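Local coordinates for protein KLLA0E08119p (Kluyveromyces lactis, PDB 3VA7) that probably carboxylates urea to urea-1-carboxylate with biotin, bicarbonate and ATP, this piece holding the biotin carboxylase, carboxyltransferase and biotin carrier parts of a larger bifunctional enzyme, at residues A[233-238]-A[306-311]; A[294-299]-A[318-323]. All blocks are in the same frame, centred on the assembly; numbering follows the deposited sequence.

Contact 1 (A[233-238]-A[306-311]); sequences NARHVE and YDEQRD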
ATOM      1  N   ASN A 233     -18.666 -38.993  21.605  1.00 64.12           N
ATOM      2  CA  ASN A 233     -17.722 -37.951  21.136  1.00 64.31           C
ATOM      3  C   ASN A 233     -17.020 -38.279  19.807  1.00 63.26           C
ATOM      4  O   ASN A 233     -15.930 -38.858  19.753  1.00 63.46           O
ATOM      5  CB  ASN A 233     -16.730 -37.535  22.233  1.00 64.79           C
ATOM      6  CG  ASN A 233     -17.168 -36.245  22.950  1.00 66.43           C
ATOM      7  OD1 ASN A 233     -16.398 -35.264  23.049  1.00 66.05           O
ATOM      8  ND2 ASN A 233     -18.429 -36.230  23.419  1.00 66.71           N
ATOM      9  N   ALA A 234     -17.681 -37.846  18.745  1.00 61.73           N
ATOM     10  CA  ALA A 234     -17.584 -38.459  17.422  1.00 60.11           C
ATOM     11  C   ALA A 234     -16.430 -37.963  16.552  1.00 58.34           C
ATOM     12  O   ALA A 234     -16.227 -36.759  16.402  1.00 58.02           O
ATOM     13  CB  ALA A 234     -18.963 -38.279  16.662  1.00 59.98           C
ATOM     14  N   ARG A 235     -15.715 -38.913  15.952  1.00 56.25           N
ATOM     15  CA  ARG A 235     -14.703 -38.621  14.932  1.00 53.77           C
ATOM     16  C   ARG A 235     -15.257 -38.708  13.494  1.00 53.63           C
ATOM     17  O   ARG A 235     -16.384 -39.169  13.273  1.00 53.88           O
ATOM     18  CB  ARG A 235     -13.469 -39.489  15.145  1.00 52.47           C
ATOM     19  CG  ARG A 235     -12.696 -39.032  16.364  1.00 48.00           C
ATOM     20  CD  ARG A 235     -11.618 -39.993  16.725  1.00 44.03           C
ATOM     21  NE  ARG A 235     -10.694 -40.208  15.617  1.00 42.53           N
ATOM     22  CZ  ARG A 235      -9.742 -41.146  15.602  1.00 44.00           C
ATOM     23  NH1 ARG A 235      -9.585 -41.963  16.638  1.00 43.88           N
ATOM     24  NH2 ARG A 235      -8.937 -41.281  14.549  1.00 44.33           N
ATOM     25  N   HIS A 236     -14.482 -38.216  12.527  1.00 52.45           N
ATOM     26  CA  HIS A 236     -14.876 -38.246  11.107  1.00 50.93           C
ATOM     27  C   HIS A 236     -13.754 -38.950  10.340  1.00 49.40           C
ATOM     28  O   HIS A 236     -12.684 -38.359  10.106  1.00 49.76           O
ATOM     29  CB  HIS A 236     -15.100 -36.818  10.639  1.00 51.15           C
ATOM     30  CG  HIS A 236     -15.438 -36.667   9.192  1.00 53.95           C
ATOM     31  ND1 HIS A 236     -16.598 -36.044   8.770  1.00 57.65           N
ATOM     32  CD2 HIS A 236     -14.737 -36.966   8.064  1.00 55.23           C
ATOM     33  CE1 HIS A 236     -16.615 -36.000   7.445  1.00 57.60           C
ATOM     34  NE2 HIS A 236     -15.496 -36.551   6.993  1.00 56.85           N
ATOM     35  N   VAL A 237     -13.953 -40.228  10.012  1.00 46.28           N
ATOM     36  CA  VAL A 237     -12.923 -40.967   9.316  1.00 43.81           C
ATOM     37  C   VAL A 237     -13.500 -41.256   7.961  1.00 43.09           C
ATOM     38  O   VAL A 237     -14.617 -41.759   7.863  1.00 44.22           O
ATOM     39  CB  VAL A 237     -12.539 -42.247  10.014  1.00 43.39           C
ATOM     40  CG1 VAL A 237     -11.400 -42.904   9.281  1.00 42.35           C
ATOM     41  CG2 VAL A 237     -12.129 -41.968  11.460  1.00 44.10           C
ATOM     42  N   GLU A 238     -12.790 -40.892   6.901  1.00 40.75           N
ATOM     43  CA  GLU A 238     -13.335 -41.110   5.591  1.00 39.07           C
ATOM     44  C   GLU A 238     -12.369 -41.965   4.799  1.00 38.53           C
ATOM     45  O   GLU A 238     -11.152 -42.007   5.092  1.00 38.59           O
ATOM     46  CB  GLU A 238     -13.643 -39.777   4.921  1.00 39.36           C
ATOM     47  CG  GLU A 238     -12.389 -38.935   4.580  1.00 40.19           C
ATOM     48  CD  GLU A 238     -12.712 -37.496   4.229  1.00 41.45           C
ATOM     49  OE1 GLU A 238     -13.857 -37.016   4.463  1.00 41.92           O
ATOM     50  OE2 GLU A 238     -11.794 -36.831   3.712  1.00 42.54           O
ATOM     51  N   TYR A 306     -17.025 -42.266  13.676  1.00 62.05           N
ATOM     52  CA  TYR A 306     -16.234 -43.268  14.411  1.00 64.27           C
ATOM     53  C   TYR A 306     -16.234 -43.046  15.937  1.00 66.48           C
ATOM     54  O   TYR A 306     -15.817 -41.978  16.423  1.00 66.94           O
ATOM     55  CB  TYR A 306     -14.793 -43.312  13.889  1.00 63.81           C
ATOM     56  CG  TYR A 306     -13.859 -44.321  14.549  1.00 62.89           C
ATOM     57  CD1 TYR A 306     -14.195 -45.671  14.612  1.00 63.77           C
ATOM     58  CD2 TYR A 306     -12.610 -43.934  15.053  1.00 61.78           C
ATOM     59  CE1 TYR A 306     -13.330 -46.623  15.194  1.00 64.42           C
ATOM     60  CE2 TYR A 306     -11.728 -44.878  15.643  1.00 62.12           C
ATOM     61  CZ  TYR A 306     -12.105 -46.228  15.711  1.00 63.61           C
ATOM     62  OH  TYR A 306     -11.284 -47.202  16.266  1.00 62.17           O
ATOM     63  N   ASP A 307     -16.714 -44.050  16.683  1.00 68.40           N
ATOM     64  CA  ASP A 307     -16.632 -44.043  18.140  1.00 69.74           C
ATOM     65  C   ASP A 307     -15.330 -44.719  18.519  1.00 70.40           C
ATOM     66  O   ASP A 307     -15.207 -45.951  18.447  1.00 70.46           O
ATOM     67  CB  ASP A 307     -17.821 -44.767  18.772  1.00 70.11           C
ATOM     68  CG  ASP A 307     -18.057 -44.352  20.227  1.00 71.88           C
ATOM     69  OD1 ASP A 307     -17.098 -44.352  21.051  1.00 73.81           O
ATOM     70  OD2 ASP A 307     -19.221 -44.024  20.542  1.00 72.51           O
ATOM     71  N   GLU A 308     -14.360 -43.891  18.897  1.00 71.39           N
ATOM     72  CA  GLU A 308     -12.998 -44.327  19.225  1.00 72.31           C
ATOM     73  C   GLU A 308     -12.997 -45.350  20.365  1.00 73.11           C
ATOM     74  O   GLU A 308     -12.307 -46.383  20.305  1.00 72.45           O
ATOM     75  CB  GLU A 308     -12.181 -43.100  19.622  1.00 72.19           C
ATOM     76  CG  GLU A 308     -10.709 -43.356  19.885  1.00 72.52           C
ATOM     77  CD  GLU A 308      -9.921 -42.062  19.971  1.00 73.94           C
ATOM     78  OE1 GLU A 308     -10.540 -40.964  19.930  1.00 74.33           O
ATOM     79  OE2 GLU A 308      -8.684 -42.141  20.070  1.00 74.03           O
ATOM     80  N   GLN A 309     -13.792 -45.024  21.387  1.00 74.37           N
ATOM     81  CA  GLN A 309     -13.957 -45.838  22.585  1.00 75.83           C
ATOM     82  C   GLN A 309     -14.630 -47.188  22.266  1.00 76.15           C
ATOM     83  O   GLN A 309     -14.052 -48.259  22.514  1.00 75.82           O
ATOM     84  CB  GLN A 309     -14.773 -45.064  23.630  1.00 76.18           C
ATOM     85  CG  GLN A 309     -13.974 -44.112  24.517  1.00 77.22           C
ATOM     86  CD  GLN A 309     -14.598 -43.974  25.914  1.00 79.22           C
ATOM     87  OE1 GLN A 309     -15.781 -44.280  26.106  1.00 78.53           O
ATOM     88  NE2 GLN A 309     -13.800 -43.526  26.893  1.00 79.74           N
ATOM     89  N   ARG A 310     -15.840 -47.126  21.695  1.00 76.48           N
ATOM     90  CA  ARG A 310     -16.586 -48.335  21.320  1.00 76.71           C
ATOM     91  C   ARG A 310     -15.894 -49.182  20.226  1.00 76.32           C
ATOM     92  O   ARG A 310     -16.238 -50.334  20.031  1.00 76.06           O
ATOM     93  CB  ARG A 310     -18.046 -47.972  20.960  1.00 77.03           C
ATOM     94  CG  ARG A 310     -18.936 -47.640  22.195  1.00 78.37           C
ATOM     95  CD  ARG A 310     -20.173 -46.770  21.900  1.00 79.46           C
ATOM     96  NE  ARG A 310     -21.256 -47.480  21.217  1.00 81.40           N
ATOM     97  CZ  ARG A 310     -22.543 -47.113  21.255  1.00 82.68           C
ATOM     98  NH1 ARG A 310     -22.916 -46.041  21.954  1.00 82.16           N
ATOM     99  NH2 ARG A 310     -23.467 -47.820  20.601  1.00 80.96           N
ATOM    100  N   ASP A 311     -14.881 -48.603  19.574  1.00 76.56           N
ATOM    101  CA  ASP A 311     -14.234 -49.123  18.343  1.00 76.40           C
ATOM    102  C   ASP A 311     -15.194 -49.436  17.184  1.00 76.17           C
ATOM    103  O   ASP A 311     -15.024 -50.432  16.490  1.00 76.15           O
ATOM    104  CB  ASP A 311     -13.316 -50.318  18.624  1.00 76.21           C
ATOM    105  CG  ASP A 311     -12.424 -50.660  17.429  1.00 77.27           C
ATOM    106  OD1 ASP A 311     -12.629 -51.711  16.779  1.00 77.75           O
ATOM    107  OD2 ASP A 311     -11.516 -49.863  17.118  1.00 79.96           O
TER
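Arg235 and Tyr306 face each other as an antiparallel hydrogen-bonded pair where the start of strand 235-244 joins the end of strand 299-307, in the antiparallel sheet of the biotin carboxylase part's ATP-binding region. Both backbone polar groups of each residue are used: Arg235 N gives to Tyr306 O at 3.1 Å, nearly straight (166°), and Tyr306 N returns a bond to Arg235 O at 3.2 Å. Their side chains leave the same face of the sheet and run side by side. The Arg235 chain bends at chi3 (57°), bringing NH1 to the edge of the Tyr306 ring, 3.8 Å from CE2, with guanidinium and ring planes 79° apart. Glu308 crosses at the guanidinium edge; Arg235 NH1 to Glu308 OE2 is a long salt bridge of 3.6 Å. Stronger partners lie elsewhere: Arg235 NH2 hydrogen-bonds to Pro273 O and forms a salt bridge with Asp256. Tyr306 OH gives its proton to Asp311 OD2 (2.8 Å). Asp307 OD1 accepts from Arg310 N, an Asx motif. Val237 CG2 adds an apolar touch on Tyr306 CB, 3.8 Å away. The buried arginine charge is thus shared among Asp256, Glu308 and the carbonyls of Pro273 and, weakly, Asn274, Glu308 probably acting mainly through electrostatics.

Contact 2 (A[294-299]-A[318-323]); sequences LKYKCA and VNARLQ. With GOL (glycerol), chain F.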
ATOM      1  N   LEU A 294     -22.179 -49.757  -6.975  1.00 36.52           N
ATOM      2  CA  LEU A 294     -22.589 -48.673  -7.891  1.00 35.48           C
ATOM      3  C   LEU A 294     -21.982 -48.746  -9.320  1.00 34.84           C
ATOM      4  O   LEU A 294     -22.433 -48.026 -10.228  1.00 33.06           O
ATOM      5  CB  LEU A 294     -22.253 -47.321  -7.286  1.00 35.78           C
ATOM      6  CG  LEU A 294     -23.067 -46.767  -6.108  1.00 36.53           C
ATOM      7  CD1 LEU A 294     -22.186 -46.163  -5.064  1.00 34.16           C
ATOM      8  CD2 LEU A 294     -24.053 -45.718  -6.615  1.00 39.59           C
ATOM      9  N   LYS A 295     -20.971 -49.610  -9.527  1.00 34.06           N
ATOM     10  CA  LYS A 295     -20.124 -49.479 -10.715  1.00 33.90           C
ATOM     11  C   LYS A 295     -19.608 -48.021 -10.684  1.00 33.60           C
ATOM     12  O   LYS A 295     -19.657 -47.266 -11.676  1.00 32.69           O
ATOM     13  CB  LYS A 295     -20.900 -49.773 -12.019  1.00 33.73           C
ATOM     14  CG  LYS A 295     -20.614 -51.110 -12.675  1.00 33.25           C
ATOM     15  CD  LYS A 295     -21.736 -52.086 -12.531  1.00 34.96           C
ATOM     16  CE  LYS A 295     -21.476 -53.440 -13.260  1.00 35.12           C
ATOM     17  NZ  LYS A 295     -21.944 -53.534 -14.681  1.00 28.45           N
ATOM     18  N   TYR A 296     -19.171 -47.611  -9.498  1.00 33.26           N
ATOM     19  CA  TYR A 296     -18.686 -46.247  -9.355  1.00 33.43           C
ATOM     20  C   TYR A 296     -17.486 -45.920 -10.294  1.00 32.58           C
ATOM     21  O   TYR A 296     -16.597 -46.753 -10.495  1.00 30.87           O
ATOM     22  CB  TYR A 296     -18.350 -45.944  -7.906  1.00 33.43           C
ATOM     23  CG  TYR A 296     -18.196 -44.458  -7.640  1.00 33.36           C
ATOM     24  CD1 TYR A 296     -19.236 -43.729  -7.050  1.00 30.91           C
ATOM     25  CD2 TYR A 296     -16.980 -43.785  -7.941  1.00 31.60           C
ATOM     26  CE1 TYR A 296     -19.092 -42.373  -6.788  1.00 32.56           C
ATOM     27  CE2 TYR A 296     -16.818 -42.435  -7.670  1.00 31.53           C
ATOM     28  CZ  TYR A 296     -17.880 -41.729  -7.094  1.00 32.49           C
ATOM     29  OH  TYR A 296     -17.745 -40.387  -6.836  1.00 34.83           O
ATOM     30  N   LYS A 297     -17.534 -44.709 -10.865  1.00 31.85           N
ATOM     31  CA  LYS A 297     -16.502 -44.179 -11.742  1.00 31.09           C
ATOM     32  C   LYS A 297     -15.757 -42.919 -11.217  1.00 31.39           C
ATOM     33  O   LYS A 297     -16.401 -41.866 -10.875  1.00 29.32           O
ATOM     34  CB  LYS A 297     -17.077 -43.890 -13.115  1.00 30.38           C
ATOM     35  CG  LYS A 297     -16.030 -44.046 -14.126  1.00 29.15           C
ATOM     36  CD  LYS A 297     -16.523 -43.775 -15.501  1.00 26.50           C
ATOM     37  CE  LYS A 297     -15.741 -44.729 -16.449  1.00 28.83           C
ATOM     38  NZ  LYS A 297     -16.103 -44.550 -17.891  1.00 28.52           N
ATOM     39  N   CYS A 298     -14.407 -43.047 -11.247  1.00 31.53           N
ATOM     40  CA  CYS A 298     -13.423 -42.059 -10.809  1.00 32.74           C
ATOM     41  C   CYS A 298     -13.328 -42.001  -9.296  1.00 33.01           C
ATOM     42  O   CYS A 298     -13.276 -43.051  -8.660  1.00 34.33           O
ATOM     43  CB  CYS A 298     -13.647 -40.646 -11.420  1.00 33.06           C
ATOM     44  SG  CYS A 298     -13.560 -40.564 -13.241  1.00 37.65           S
ATOM     45  N   ALA A 299     -13.310 -40.807  -8.705  1.00 32.85           N
ATOM     46  CA  ALA A 299     -12.951 -40.699  -7.285  1.00 33.64           C
ATOM     47  C   ALA A 299     -14.155 -40.393  -6.422  1.00 34.02           C
ATOM     48  O   ALA A 299     -14.950 -39.505  -6.715  1.00 34.05           O
ATOM     49  CB  ALA A 299     -11.813 -39.617  -7.040  1.00 32.28           C
ATOM     50  N   VAL A 318     -21.561 -40.514   0.979  1.00 47.65           N
ATOM     51  CA  VAL A 318     -20.543 -40.563  -0.052  1.00 45.57           C
ATOM     52  C   VAL A 318     -20.471 -39.195  -0.710  1.00 44.84           C
ATOM     53  O   VAL A 318     -21.503 -38.652  -1.079  1.00 44.35           O
ATOM     54  CB  VAL A 318     -20.829 -41.629  -1.112  1.00 45.39           C
ATOM     55  CG1 VAL A 318     -19.686 -41.683  -2.131  1.00 44.51           C
ATOM     56  CG2 VAL A 318     -20.957 -42.978  -0.455  1.00 44.10           C
ATOM     57  N   ASN A 319     -19.268 -38.618  -0.803  1.00 43.54           N
ATOM     58  CA  ASN A 319     -19.042 -37.474  -1.689  1.00 42.54           C
ATOM     59  C   ASN A 319     -18.656 -38.003  -3.058  1.00 41.03           C
ATOM     60  O   ASN A 319     -17.654 -38.715  -3.205  1.00 40.90           O
ATOM     61  CB  ASN A 319     -17.966 -36.516  -1.165  1.00 42.98           C
ATOM     62  CG  ASN A 319     -18.174 -36.145   0.286  1.00 47.43           C
ATOM     63  OD1 ASN A 319     -17.241 -36.218   1.065  1.00 53.74           O
ATOM     64  ND2 ASN A 319     -19.404 -35.761   0.667  1.00 49.80           N
ATOM     65  N   ALA A 320     -19.462 -37.648  -4.055  1.00 38.84           N
ATOM     66  CA  ALA A 320     -19.361 -38.229  -5.380  1.00 36.90           C
ATOM     67  C   ALA A 320     -18.428 -37.377  -6.249  1.00 35.77           C
ATOM     68  O   ALA A 320     -18.804 -36.906  -7.325  1.00 35.68           O
ATOM     69  CB  ALA A 320     -20.769 -38.349  -6.003  1.00 36.13           C
ATOM     70  N   ARG A 321     -17.197 -37.190  -5.767  1.00 34.21           N
ATOM     71  CA  ARG A 321     -16.269 -36.239  -6.344  1.00 31.85           C
ATOM     72  C   ARG A 321     -14.954 -36.337  -5.667  1.00 30.39           C
ATOM     73  O   ARG A 321     -14.845 -36.971  -4.650  1.00 30.77           O
ATOM     74  CB  ARG A 321     -16.795 -34.833  -6.117  1.00 33.04           C
ATOM     75  CG  ARG A 321     -17.136 -34.498  -4.657  1.00 34.81           C
ATOM     76  CD  ARG A 321     -17.493 -32.987  -4.563  1.00 39.11           C
ATOM     77  NE  ARG A 321     -17.989 -32.587  -3.239  1.00 41.55           N
ATOM     78  CZ  ARG A 321     -17.211 -32.462  -2.165  1.00 43.20           C
ATOM     79  NH1 ARG A 321     -15.898 -32.744  -2.239  1.00 41.68           N
ATOM     80  NH2 ARG A 321     -17.737 -32.068  -1.006  1.00 44.73           N
ATOM     81  N   LEU A 322     -13.947 -35.669  -6.195  1.00 29.19           N
ATOM     82  CA  LEU A 322     -12.709 -35.501  -5.455  1.00 28.69           C
ATOM     83  C   LEU A 322     -12.950 -34.548  -4.281  1.00 28.59           C
ATOM     84  O   LEU A 322     -13.899 -33.774  -4.282  1.00 29.04           O
ATOM     85  CB  LEU A 322     -11.626 -34.944  -6.374  1.00 28.28           C
ATOM     86  CG  LEU A 322     -10.181 -34.942  -5.881  1.00 28.02           C
ATOM     87  CD1 LEU A 322      -9.536 -36.334  -5.813  1.00 20.39           C
ATOM     88  CD2 LEU A 322      -9.359 -34.020  -6.761  1.00 27.29           C
ATOM     89  N   GLN A 323     -12.097 -34.592  -3.279  1.00 28.26           N
ATOM     90  CA  GLN A 323     -12.266 -33.720  -2.106  1.00 28.05           C
ATOM     91  C   GLN A 323     -11.075 -32.790  -1.846  1.00 27.31           C
ATOM     92  O   GLN A 323      -9.910 -33.146  -2.198  1.00 26.97           O
ATOM     93  CB  GLN A 323     -12.478 -34.565  -0.855  1.00 28.51           C
ATOM     94  CG  GLN A 323     -13.877 -35.108  -0.641  1.00 28.85           C
ATOM     95  CD  GLN A 323     -13.903 -35.935   0.611  1.00 30.08           C
ATOM     96  OE1 GLN A 323     -13.180 -36.905   0.701  1.00 36.19           O
ATOM     97  NE2 GLN A 323     -14.667 -35.535   1.595  1.00 28.45           N
TER
HETATM   98  C1  GOL F1905     -14.595 -37.092  -9.249  1.00 50.85           C
HETATM   99  O1  GOL F1905     -14.504 -38.525  -9.270  1.00 48.06           O
HETATM  100  C2  GOL F1905     -15.716 -36.402 -10.072  1.00 50.38           C
HETATM  101  O2  GOL F1905     -15.161 -35.398 -10.858  1.00 48.47           O
HETATM  102  C3  GOL F1905     -16.775 -35.647  -9.250  1.00 52.45           C
HETATM  103  O3  GOL F1905     -18.116 -35.798  -9.703  1.00 51.31           O
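The Tyr296 ring meets the other segment at its edge, where Ala320 CA approaches near the ring plane; Cys298 C also lies at the edge. Across the contact, one face of the Arg321 guanidinium has Asn319 CB over its centre, and Gln323 CA lies at its edge. With CG anti to the backbone N (chi1 -165°), Tyr296 carries its hydroxyl across to the inverse gamma turn centred on Ala320, and OH comes within 3.7 Å of Ala320 CB. Tyr296 OH bonds back within its own segment, to Ala299 O at 2.9 Å, reaching it from above the carbonyl plane (47° out). No hydrogen bond crosses between the segments, which meet instead by close packing, as where Ala299 CB rests on Leu322 CD1 at 4.2 Å. With an alanine in place of Tyr296, a gap is likely to open beside Ala320, and Ala299 O would probably lose its phenol donor. Glycerol, probably from the crystallisation liquor, lies between the segments: Ala299 N gives to its O1 at 2.6 Å, and O1 gives to Ala299 O at 2.8 Å. Arg321 NH1 bonds Leu322 O at 3.0 Å with the acceptor in the guanidinium plane, and Arg321 NE forms a salt bridge with Glu116. The contact joins the loop after helix 277-293 to the loop that follows strand 312-319. Met341 of helix 337-345 touches both Ala299 and Leu322, Met241 of strand 235-244 packs on Tyr296, and Leu142 of helix 136-143 reaches both Leu294 and Val318.

In the fold
Two places on one antiparallel sheet illustrate how location sets chemistry. Strand 299-307 serves both contacts, its far end in contact 1 and its beginning in contact 2, while its hairpin partner 312-319 returns from the turn of contact 1 to the exit loop of contact 2. Strand 235-244 is shared too, forming contact 1 and packing on Tyr296 and Ala299 in contact 2. The centres of the two contacts lie about 23 Å apart. Both are largely buried, yet contact 1 runs out into an exposed turn and contact 2 is covered in part by helices 337-345 and 136-143. Paired strands and charge dominate the first; the second relies on shape and on bonds made within each segment. The two touch directly where Glu238 meets Gln323.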